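Local coordinates for tyrosine specific protein phosphatase (PDB 4AZ1) that probably removes phosphate groups from phosphotyrosine residues of proteins, acting as a protein tyrosine phosphatase, at residues A95-I101 with K129-Y133; F104-L108 with V222-C226. All blocks are in the same frame, centred on the assembly; numbering follows the deposited sequence. Where two conformers were deposited one is given.

Interactions 1 and 2 lie with their centres about 11 Å apart on the same side of the chain's centre, and their segments alternate along the sequence: 95-101, 104-108, 129-133, 222-226. Helix 101-110 joins them, its first residue, I101, serving interaction 1 and its middle serving interaction 2. Strand 222-225 runs in the mixed sheet between strands 90-93 and 115-118, so the loop leaving 90-93 starts beside it. The contacts meet directly where Y133 OH lies 2.7 Å from H225 NE2, a probable hydrogen bond, and where P96 CG packs 3.7 Å from F104 CG. Together they link two partly buried loops to the start of the phosphatase signature loop.

Interaction 1. Residues A95-I101 with K129-Y133; sequences APVVQGI and KADRY
Two loop segments run in the same general sense, with CA atoms of A95 and A130 5.3 Å apart, V97 and D131 6.2 Å, I101 and Y133 6.8 Å. The first is extended through P96 and V97, then tightens into a 3-10 turn over 98-100 (G100 N to V97 O, 2.7 Å; I101 N to V98 O, 3.2 Å) that leads into helix 101-110. The second is largely extended from A130 to R132. No direct hydrogen bond crosses; two waters do the work. D131, the most covered residue, points toward the turn (chi1 m). Water 1 donates to P96 O (2.6 Å) and accepts from D131 N (2.9 Å); water 2 accepts from V98 N (2.9 Å) and donates to D131 OD2 (2.9 Å). The carboxylate suits this place because the same OD2 also forms a salt bridge with R50. K129-Y133 opens a KxxxYWP sequence characteristic of classical tyrosine phosphatases, and K129 salt-bridges D196 of the WPD sequence. I101 (m, t) supplies a long aliphatic arm: its CD1 reaches R132 O at 3.5 Å and D131 CB at 4.2 Å, while its CG2 sits 3.9 Å from Y133 CB. The Y133 side chain (chi1 p) turns its ring obliquely to P96, CD2 to CG 4.4 Å, and its hydroxyl bonds H225. Small A95 allows close approach, CB to A130 CB 3.5 Å.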
ATOM      1  N   ALA A  95       4.271  -3.173 -11.709  1.00 31.71           N
ATOM      2  CA  ALA A  95       4.797  -2.872 -10.377  1.00 33.22           C
ATOM      3  C   ALA A  95       3.668  -2.117  -9.666  1.00 26.77           C
ATOM      4  O   ALA A  95       3.234  -1.056 -10.139  1.00 29.21           O
ATOM      5  CB  ALA A  95       6.071  -1.991 -10.480  1.00 19.44           C
ATOM      6  N   PRO A  96       3.172  -2.663  -8.545  1.00 25.08           N
ATOM      7  CA  PRO A  96       2.050  -2.004  -7.842  1.00 33.16           C
ATOM      8  C   PRO A  96       2.410  -0.589  -7.388  1.00 31.49           C
ATOM      9  O   PRO A  96       3.562  -0.343  -6.996  1.00 29.79           O
ATOM     10  CB  PRO A  96       1.819  -2.903  -6.611  1.00 26.87           C
ATOM     11  CG  PRO A  96       3.184  -3.587  -6.378  1.00 31.40           C
ATOM     12  CD  PRO A  96       3.712  -3.818  -7.794  1.00 27.97           C
ATOM     13  N   VAL A  97       1.456   0.332  -7.480  1.00 31.37           N
ATOM     14  CA  VAL A  97       1.665   1.675  -6.960  1.00 32.90           C
ATOM     15  C   VAL A  97       1.490   1.618  -5.446  1.00 34.01           C
ATOM     16  O   VAL A  97       0.999   0.618  -4.918  1.00 38.99           O
ATOM     17  CB  VAL A  97       0.700   2.695  -7.594  1.00 39.61           C
ATOM     18  CG1 VAL A  97       0.831   2.673  -9.118  1.00 34.55           C
ATOM     19  CG2 VAL A  97      -0.740   2.407  -7.183  1.00 34.47           C
ATOM     20  N   VAL A  98       1.925   2.664  -4.749  1.00 33.50           N
ATOM     21  CA  VAL A  98       1.902   2.669  -3.283  1.00 32.42           C
ATOM     22  C   VAL A  98       0.544   2.240  -2.722  1.00 33.17           C
ATOM     23  O   VAL A  98       0.470   1.336  -1.891  1.00 32.47           O
ATOM     24  CB  VAL A  98       2.351   4.036  -2.717  1.00 36.96           C
ATOM     25  CG1 VAL A  98       2.038   4.153  -1.217  1.00 37.82           C
ATOM     26  CG2 VAL A  98       3.849   4.215  -2.965  1.00 39.20           C
ATOM     27  N   GLN A  99      -0.530   2.837  -3.228  1.00 31.19           N
ATOM     28  CA  GLN A  99      -1.856   2.513  -2.712  0.51 38.52           C
ATOM     29  C   GLN A  99      -2.340   1.130  -3.163  1.00 42.28           C
ATOM     30  O   GLN A  99      -3.356   0.633  -2.681  1.00 43.68           O
ATOM     31  CB  GLN A  99      -2.870   3.602  -3.076  0.51 42.51           C
ATOM     32  CG  GLN A  99      -2.455   5.015  -2.639  0.51 50.53           C
ATOM     33  CD  GLN A  99      -2.329   5.196  -1.121  0.51 60.15           C
ATOM     34  OE1 GLN A  99      -2.720   4.330  -0.332  0.51 60.96           O
ATOM     35  NE2 GLN A  99      -1.786   6.342  -0.712  0.51 60.85           N
ATOM     36  N   GLY A 100      -1.595   0.494  -4.062  1.00 38.46           N
ATOM     37  CA  GLY A 100      -1.952  -0.832  -4.540  1.00 37.30           C
ATOM     38  C   GLY A 100      -1.070  -1.922  -3.954  1.00 35.89           C
ATOM     39  O   GLY A 100      -1.312  -3.115  -4.165  1.00 36.21           O
ATOM     40  N   ILE A 101      -0.041  -1.515  -3.218  1.00 32.41           N
ATOM     41  CA  ILE A 101       0.849  -2.482  -2.578  1.00 38.79           C
ATOM     42  C   ILE A 101       0.143  -3.422  -1.582  1.00 43.44           C
ATOM     43  O   ILE A 101       0.456  -4.614  -1.556  1.00 42.44           O
ATOM     44  CB  ILE A 101       2.097  -1.806  -1.962  1.00 35.76           C
ATOM     45  CG1 ILE A 101       3.065  -1.394  -3.070  1.00 35.15           C
ATOM     46  CG2 ILE A 101       2.825  -2.733  -0.967  1.00 29.92           C
ATOM     47  CD1 ILE A 101       4.215  -0.500  -2.570  1.00 31.15           C
ATOM     48  N   LYS A 129      10.037   3.679 -12.035  1.00 24.06           N
ATOM     49  CA  LYS A 129       9.521   2.458 -12.648  1.00 23.23           C
ATOM     50  C   LYS A 129       8.705   1.631 -11.655  1.00 30.80           C
ATOM     51  O   LYS A 129       7.753   0.955 -12.034  1.00 31.30           O
ATOM     52  CB  LYS A 129      10.689   1.605 -13.163  1.00 26.67           C
ATOM     53  CG  LYS A 129      11.471   2.252 -14.284  1.00 35.92           C
ATOM     54  CD  LYS A 129      10.629   2.274 -15.554  1.00 35.28           C
ATOM     55  CE  LYS A 129      11.386   2.877 -16.723  1.00 38.90           C
ATOM     56  NZ  LYS A 129      10.494   2.851 -17.944  1.00 38.90           N
ATOM     57  N   ALA A 130       9.096   1.666 -10.383  1.00 31.65           N
ATOM     58  CA  ALA A 130       8.442   0.828  -9.379  1.00 28.08           C
ATOM     59  C   ALA A 130       8.525   1.430  -7.982  1.00 30.01           C
ATOM     60  O   ALA A 130       9.304   2.358  -7.733  1.00 33.74           O
ATOM     61  CB  ALA A 130       9.047  -0.578  -9.376  1.00 26.17           C
ATOM     62  N   ASP A 131       7.737   0.867  -7.071  1.00 24.22           N
ATOM     63  CA  ASP A 131       7.723   1.310  -5.683  1.00 30.90           C
ATOM     64  C   ASP A 131       8.103   0.152  -4.774  1.00 33.69           C
ATOM     65  O   ASP A 131       7.616  -0.970  -4.948  1.00 30.00           O
ATOM     66  CB  ASP A 131       6.340   1.852  -5.304  1.00 27.76           C
ATOM     67  CG  ASP A 131       6.051   3.210  -5.946  1.00 37.49           C
ATOM     68  OD1 ASP A 131       6.505   4.237  -5.395  1.00 37.71           O
ATOM     69  OD2 ASP A 131       5.369   3.245  -6.997  1.00 38.68           O
ATOM     70  N   ARG A 132       8.980   0.426  -3.814  1.00 32.93           N
ATOM     71  CA  ARG A 132       9.460  -0.609  -2.898  1.00 31.01           C
ATOM     72  C   ARG A 132       8.345  -1.269  -2.075  1.00 32.72           C
ATOM     73  O   ARG A 132       7.491  -0.589  -1.473  1.00 31.38           O
ATOM     74  CB  ARG A 132      10.521  -0.031  -1.954  1.00 28.31           C
ATOM     75  CG  ARG A 132      11.116  -1.073  -1.003  1.00 29.68           C
ATOM     76  CD  ARG A 132      12.315  -0.502  -0.250  1.00 31.21           C
ATOM     77  NE  ARG A 132      11.975   0.773   0.365  1.00 37.76           N
ATOM     78  CZ  ARG A 132      11.322   0.892   1.523  1.00 52.18           C
ATOM     79  NH1 ARG A 132      10.945  -0.192   2.198  1.00 44.34           N
ATOM     80  NH2 ARG A 132      11.049   2.097   2.014  1.00 40.63           N
ATOM     81  N   TYR A 133       8.354  -2.597  -2.042  1.00 33.65           N
ATOM     82  CA  TYR A 133       7.416  -3.319  -1.194  1.00 29.69           C
ATOM     83  C   TYR A 133       8.116  -4.305  -0.253  1.00 34.09           C
ATOM     84  O   TYR A 133       7.465  -5.140   0.378  1.00 35.47           O
ATOM     85  CB  TYR A 133       6.350  -4.011  -2.046  1.00 30.05           C
ATOM     86  CG  TYR A 133       6.925  -4.845  -3.172  1.00 28.63           C
ATOM     87  CD1 TYR A 133       7.318  -6.156  -2.958  1.00 33.58           C
ATOM     88  CD2 TYR A 133       7.051  -4.323  -4.454  1.00 28.44           C
ATOM     89  CE1 TYR A 133       7.832  -6.938  -3.986  1.00 30.99           C
ATOM     90  CE2 TYR A 133       7.573  -5.099  -5.502  1.00 26.14           C
ATOM     91  CZ  TYR A 133       7.960  -6.399  -5.253  1.00 32.79           C
ATOM     92  OH  TYR A 133       8.468  -7.177  -6.269  1.00 30.61           O
TER
HETATM   93  O   HOH W   1       5.963  -1.390  -7.218  1.00 29.37           O
HETATM   94  O   HOH W   2       2.934   4.783  -6.438  1.00 40.88           O

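Interaction 2. Residues F104-L108 with V222-C226; sequences FLAML and VVVHC
Helix 104-108 packs across strand 222-225 nearly antiparallel, with axes 11.7 Å apart at closest and N-to-C directions at 157°. At that spacing only long or branched side chains bridge the gap. The backbones come nearest at L108 CA and V223 CA, 8.6 Å apart. V223 is the central bump and fits a hollow walled by three helix side chains: its CG1 abuts the edge of the F104 ring (CE1, 4.1 Å), while its CG2 touches M107 CE (4.2 Å) and L108 CD2 (4.1 Å). F104 and M107 (both chi1 t) point toward the strand; flexible M107 curls its methyl into place. Beyond V223, F104 turns its edge to the face of H225 (chi1 p) in an offset edge-to-face pair, centroids 6.0 Å apart and planes at 78°. H225 ND1 donates to C226 O (3.1 Å), and NE2 bonds Y133. H225 and C226 begin the HCX5R signature, in which this family's cysteine is the nucleophile. Across the interface the contact is purely apolar and aromatic, so it rests on shape complementarity, while the imidazole's polar atoms bond elsewhere.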
ATOM      1  N   PHE A 104      -1.295  -6.098  -3.513  1.00 34.56           N
ATOM      2  CA  PHE A 104      -0.282  -6.953  -4.117  1.00 32.75           C
ATOM      3  C   PHE A 104       0.185  -7.973  -3.077  1.00 37.98           C
ATOM      4  O   PHE A 104       0.231  -9.182  -3.346  1.00 38.16           O
ATOM      5  CB  PHE A 104       0.874  -6.088  -4.613  1.00 27.94           C
ATOM      6  CG  PHE A 104       1.997  -6.858  -5.272  1.00 34.42           C
ATOM      7  CD1 PHE A 104       1.819  -7.457  -6.513  1.00 31.09           C
ATOM      8  CD2 PHE A 104       3.241  -6.948  -4.663  1.00 32.83           C
ATOM      9  CE1 PHE A 104       2.869  -8.144  -7.127  1.00 36.77           C
ATOM     10  CE2 PHE A 104       4.293  -7.640  -5.269  1.00 28.93           C
ATOM     11  CZ  PHE A 104       4.108  -8.232  -6.497  1.00 33.59           C
ATOM     12  N   LEU A 105       0.502  -7.486  -1.883  1.00 33.25           N
ATOM     13  CA  LEU A 105       0.995  -8.356  -0.813  1.00 35.27           C
ATOM     14  C   LEU A 105      -0.077  -9.344  -0.371  1.00 38.35           C
ATOM     15  O   LEU A 105       0.217 -10.513  -0.062  1.00 37.34           O
ATOM     16  CB  LEU A 105       1.489  -7.530   0.383  1.00 33.42           C
ATOM     17  CG  LEU A 105       2.674  -6.593   0.100  1.00 32.08           C
ATOM     18  CD1 LEU A 105       3.178  -5.885   1.373  1.00 32.37           C
ATOM     19  CD2 LEU A 105       3.811  -7.319  -0.577  1.00 30.05           C
ATOM     20  N   ALA A 106      -1.322  -8.874  -0.331  1.00 36.77           N
ATOM     21  CA  ALA A 106      -2.433  -9.734   0.060  1.00 36.91           C
ATOM     22  C   ALA A 106      -2.593 -10.874  -0.940  1.00 38.81           C
ATOM     23  O   ALA A 106      -2.900 -12.013  -0.562  1.00 42.11           O
ATOM     24  CB  ALA A 106      -3.723  -8.938   0.149  1.00 43.90           C
ATOM     25  N   MET A 107      -2.413 -10.547  -2.217  1.00 45.30           N
ATOM     26  CA  MET A 107      -2.455 -11.542  -3.279  1.00 42.76           C
ATOM     27  C   MET A 107      -1.366 -12.577  -3.062  1.00 38.20           C
ATOM     28  O   MET A 107      -1.647 -13.774  -3.091  1.00 41.13           O
ATOM     29  CB  MET A 107      -2.285 -10.886  -4.652  1.00 40.81           C
ATOM     30  CG  MET A 107      -2.340 -11.867  -5.823  1.00 43.78           C
ATOM     31  SD  MET A 107      -0.721 -12.582  -6.246  1.00 46.72           S
ATOM     32  CE  MET A 107       0.236 -11.068  -6.453  1.00 46.19           C
ATOM     33  N   LEU A 108      -0.132 -12.116  -2.839  1.00 33.66           N
ATOM     34  CA  LEU A 108       0.988 -13.024  -2.616  1.00 37.83           C
ATOM     35  C   LEU A 108       0.661 -13.956  -1.469  1.00 43.86           C
ATOM     36  O   LEU A 108       0.957 -15.158  -1.515  1.00 42.69           O
ATOM     37  CB  LEU A 108       2.252 -12.248  -2.262  1.00 40.15           C
ATOM     38  CG  LEU A 108       2.859 -11.396  -3.362  1.00 40.94           C
ATOM     39  CD1 LEU A 108       4.142 -10.751  -2.852  1.00 30.35           C
ATOM     40  CD2 LEU A 108       3.122 -12.299  -4.571  1.00 37.14           C
ATOM     41  N   VAL A 222       4.307 -18.282 -10.949  1.00 41.89           N
ATOM     42  CA  VAL A 222       5.396 -17.364 -10.638  1.00 41.42           C
ATOM     43  C   VAL A 222       4.967 -15.938 -10.991  1.00 38.69           C
ATOM     44  O   VAL A 222       4.528 -15.684 -12.114  1.00 40.14           O
ATOM     45  CB  VAL A 222       6.643 -17.705 -11.459  1.00 36.49           C
ATOM     46  CG1 VAL A 222       7.696 -16.613 -11.294  1.00 31.22           C
ATOM     47  CG2 VAL A 222       7.179 -19.078 -11.053  1.00 40.13           C
ATOM     48  N   VAL A 223       5.080 -15.010 -10.047  1.00 33.78           N
ATOM     49  CA  VAL A 223       4.748 -13.617 -10.334  1.00 36.32           C
ATOM     50  C   VAL A 223       5.939 -12.902 -10.981  1.00 36.58           C
ATOM     51  O   VAL A 223       7.061 -12.972 -10.473  1.00 32.33           O
ATOM     52  CB  VAL A 223       4.306 -12.856  -9.070  1.00 40.91           C
ATOM     53  CG1 VAL A 223       4.231 -11.338  -9.341  1.00 35.70           C
ATOM     54  CG2 VAL A 223       2.961 -13.381  -8.570  1.00 38.88           C
ATOM     55  N   VAL A 224       5.696 -12.220 -12.103  1.00 31.96           N
ATOM     56  CA  VAL A 224       6.741 -11.463 -12.797  1.00 31.41           C
ATOM     57  C   VAL A 224       6.270 -10.038 -13.090  1.00 31.79           C
ATOM     58  O   VAL A 224       5.198  -9.848 -13.665  1.00 29.89           O
ATOM     59  CB  VAL A 224       7.107 -12.130 -14.140  1.00 36.95           C
ATOM     60  CG1 VAL A 224       8.312 -11.432 -14.770  1.00 26.95           C
ATOM     61  CG2 VAL A 224       7.383 -13.598 -13.940  1.00 34.86           C
ATOM     62  N   HIS A 225       7.054  -9.036 -12.699  1.00 26.66           N
ATOM     63  CA  HIS A 225       6.673  -7.667 -13.034  1.00 34.95           C
ATOM     64  C   HIS A 225       7.876  -6.832 -13.414  1.00 30.20           C
ATOM     65  O   HIS A 225       8.982  -7.087 -12.953  1.00 26.51           O
ATOM     66  CB  HIS A 225       5.907  -6.987 -11.884  1.00 25.01           C
ATOM     67  CG  HIS A 225       6.751  -6.655 -10.698  1.00 30.82           C
ATOM     68  ND1 HIS A 225       7.310  -5.410 -10.504  1.00 28.37           N
ATOM     69  CD2 HIS A 225       7.111  -7.403  -9.620  1.00 31.41           C
ATOM     70  CE1 HIS A 225       7.976  -5.399  -9.359  1.00 28.22           C
ATOM     71  NE2 HIS A 225       7.877  -6.599  -8.811  1.00 33.12           N
ATOM     72  N   CYS A 226       7.652  -5.857 -14.291  1.00 31.18           N
ATOM     73  CA  CYS A 226       8.631  -4.809 -14.535  1.00 37.67           C
ATOM     74  C   CYS A 226       7.974  -3.526 -14.064  1.00 35.29           C
ATOM     75  O   CYS A 226       7.566  -3.461 -12.905  1.00 39.92           O
ATOM     76  CB  CYS A 226       9.045  -4.755 -16.003  1.00 37.40           C
ATOM     77  SG  CYS A 226       7.703  -4.924 -17.193  1.00 28.86           S
TER